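PDB 4LG3: uncharacterized protein from Desulfovibrio piger, which is of unknown function and carries a DUF4875 domain of the CamS-like clan. Local coordinates for residues A[22-27]-A[97-102]. Residues are numbered along the deposited sequence; the frame is centred on the assembly and turned at random.
Sequences PGRLRY and TYAPDG. With SO4 (sulfate ion), chain D.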
loop_
_atom_site.group_PDB
_atom_site.type_symbol
_atom_site.label_atom_id
_atom_site.label_comp_id
_atom_site.label_asym_id
_atom_site.label_seq_id
_atom_site.Cartn_x
_atom_site.Cartn_y
_atom_site.Cartn_z
ATOM N N PRO A 22 -13.179 16.035 17.727
ATOM C CA PRO A 22 -12.772 17.402 18.127
ATOM C C PRO A 22 -11.443 17.446 18.905
ATOM O O PRO A 22 -11.225 16.647 19.833
ATOM C CB PRO A 22 -13.946 17.899 18.980
ATOM C CG PRO A 22 -14.745 16.663 19.361
ATOM C CD PRO A 22 -14.527 15.691 18.248
ATOM N N GLY A 23 -10.552 18.339 18.441
ATOM C CA GLY A 23 -9.203 18.544 18.968
ATOM C C GLY A 23 -8.225 17.415 18.694
ATOM O O GLY A 23 -7.222 17.277 19.395
ATOM N N ARG A 24 -8.507 16.581 17.697
ATOM C CA ARG A 24 -7.667 15.431 17.399
ATOM C C ARG A 24 -7.663 15.194 15.898
ATOM O O ARG A 24 -8.484 14.437 15.371
ATOM C CB ARG A 24 -8.165 14.207 18.185
ATOM C CG ARG A 24 -7.207 13.050 18.161
ATOM C CD ARG A 24 -7.365 12.153 19.354
ATOM N NE ARG A 24 -6.299 11.155 19.332
ATOM C CZ ARG A 24 -5.162 11.264 20.007
ATOM N NH1 ARG A 24 -4.960 12.293 20.822
ATOM N NH2 ARG A 24 -4.222 10.340 19.885
ATOM N N LEU A 25 -6.749 15.880 15.222
ATOM C CA LEU A 25 -6.566 15.813 13.784
ATOM C C LEU A 25 -5.936 14.484 13.373
ATOM O O LEU A 25 -4.869 14.112 13.870
ATOM C CB LEU A 25 -5.695 16.997 13.281
ATOM C CG LEU A 25 -5.240 16.965 11.785
ATOM C CD1 LEU A 25 -6.333 17.422 10.861
ATOM C CD2 LEU A 25 -4.023 17.843 11.571
ATOM N N ARG A 26 -6.601 13.795 12.444
ATOM C CA ARG A 26 -6.125 12.573 11.821
ATOM C C ARG A 26 -5.628 12.901 10.398
ATOM O O ARG A 26 -6.252 13.696 9.694
ATOM C CB ARG A 26 -7.226 11.522 11.797
ATOM C CG ARG A 26 -6.783 10.193 11.231
ATOM C CD ARG A 26 -7.877 9.158 11.339
ATOM N NE ARG A 26 -7.438 7.901 10.742
ATOM C CZ ARG A 26 -7.936 6.708 11.032
ATOM N NH1 ARG A 26 -8.933 6.589 11.896
ATOM N NH2 ARG A 26 -7.438 5.622 10.459
ATOM N N TYR A 27 -4.496 12.325 9.988
ATOM C CA TYR A 27 -4.001 12.564 8.641
ATOM C C TYR A 27 -3.822 11.233 7.979
ATOM O O TYR A 27 -3.078 10.389 8.475
ATOM C CB TYR A 27 -2.731 13.391 8.662
ATOM C CG TYR A 27 -2.479 14.152 7.379
ATOM C CD1 TYR A 27 -3.216 15.292 7.062
ATOM C CD2 TYR A 27 -1.459 13.781 6.518
ATOM C CE1 TYR A 27 -2.969 16.011 5.890
ATOM C CE2 TYR A 27 -1.199 14.494 5.353
ATOM C CZ TYR A 27 -1.946 15.619 5.048
ATOM O OH TYR A 27 -1.655 16.338 3.908
ATOM N N THR A 97 -0.753 2.825 11.752
ATOM C CA THR A 97 -1.410 3.967 12.360
ATOM C C THR A 97 -0.562 4.358 13.598
ATOM O O THR A 97 -0.208 3.521 14.415
ATOM C CB THR A 97 -2.892 3.691 12.630
ATOM O OG1 THR A 97 -3.559 3.416 11.373
ATOM C CG2 THR A 97 -3.571 4.866 13.327
ATOM N N TYR A 98 -0.230 5.631 13.681
ATOM C CA TYR A 98 0.606 6.250 14.696
ATOM C C TYR A 98 -0.116 7.382 15.419
ATOM O O TYR A 98 -0.607 8.315 14.773
ATOM C CB TYR A 98 1.863 6.796 14.007
ATOM C CG TYR A 98 2.893 7.456 14.909
ATOM C CD1 TYR A 98 3.202 6.923 16.164
ATOM C CD2 TYR A 98 3.635 8.549 14.463
ATOM C CE1 TYR A 98 4.199 7.482 16.962
ATOM C CE2 TYR A 98 4.635 9.119 15.255
ATOM C CZ TYR A 98 4.899 8.591 16.513
ATOM O OH TYR A 98 5.880 9.126 17.307
ATOM N N ALA A 99 -0.176 7.290 16.756
ATOM C CA ALA A 99 -0.743 8.281 17.677
ATOM C C ALA A 99 0.368 8.662 18.674
ATOM O O ALA A 99 0.485 8.015 19.717
ATOM C CB ALA A 99 -1.966 7.718 18.379
ATOM N N PRO A 100 1.242 9.653 18.327
ATOM C CA PRO A 100 2.395 9.979 19.197
ATOM C C PRO A 100 2.097 10.138 20.699
ATOM O O PRO A 100 2.940 9.767 21.507
ATOM C CB PRO A 100 2.932 11.306 18.622
ATOM C CG PRO A 100 2.464 11.359 17.241
ATOM C CD PRO A 100 1.263 10.458 17.087
ATOM N N ASP A 101 0.929 10.679 21.068
ATOM C CA ASP A 101 0.567 10.911 22.472
ATOM C C ASP A 101 0.045 9.622 23.199
ATOM O O ASP A 101 -0.280 9.689 24.386
ATOM C CB ASP A 101 -0.459 12.069 22.596
ATOM C CG ASP A 101 -1.886 11.800 22.112
ATOM O OD1 ASP A 101 -2.150 10.685 21.611
ATOM O OD2 ASP A 101 -2.720 12.722 22.200
ATOM N N GLY A 102 -0.006 8.495 22.497
ATOM C CA GLY A 102 -0.407 7.209 23.050
ATOM C C GLY A 102 -1.877 7.048 23.402
ATOM O O GLY A 102 -2.222 6.198 24.227
HETATM S S SO4 D . 7.427 6.352 19.592
HETATM O O1 SO4 D . 8.810 6.821 19.429
HETATM O O2 SO4 D . 6.523 7.474 19.325
HETATM O O3 SO4 D . 7.184 5.217 18.679
HETATM O O4 SO4 D . 7.223 5.898 20.969
#
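Arg24 reaches across to Asp101 and meets it end-on, two nitrogens against two oxygens, in a bidentate salt bridge. NH1 of Arg24 bonds OD2 of Asp101 at 2.7 Å, nearly straight at 172°, and the oxygen receives it on its syn lone pair. Beside it, NH2 of Arg24 reaches OD1 of Asp101, also at 2.7 Å, on the syn side but somewhat out of the carboxylate plane. The two flat groups lie only 16° from coplanar, so the paired bonds hold the guanidinium against rotation. Arg24 reaches Asp101 because its chain runs extended from CG to NE, with CG anti to the backbone N (chi1 -168°).

Further hydrogen bonds fix both partners: Arg24 NH2 also donates to Gly104 O, and Asp101 OD1 also accepts from Lys103 N. Ala99 adds a van der Waals contact, its CB 3.8 Å from NH2 of Arg24, at the guanidinium edge and near its plane.

In the mixed sheet, strand 75-81 lies between strands 26-36 and 92-98 and pairs with both; Arg24 touches Val75, at its start. The bridge joins segment 22-27, which runs into strand 26-36, to the turn that follows strand 92-98. That turn is type I, from Ala99 to Gly102, closed by Gly102 N to Ala99 O at 2.9 Å, and it carries Asp101.

On strand 92-98, the Tyr98 ring has Pro100 CD 3.8 Å above its centre and stacks with Trp113. Its OH donates to O2 of a sulfate, probably from the crystallisation liquor, at 2.7 Å; Trp113 NE1 is hydrogen-bonded to the same ion.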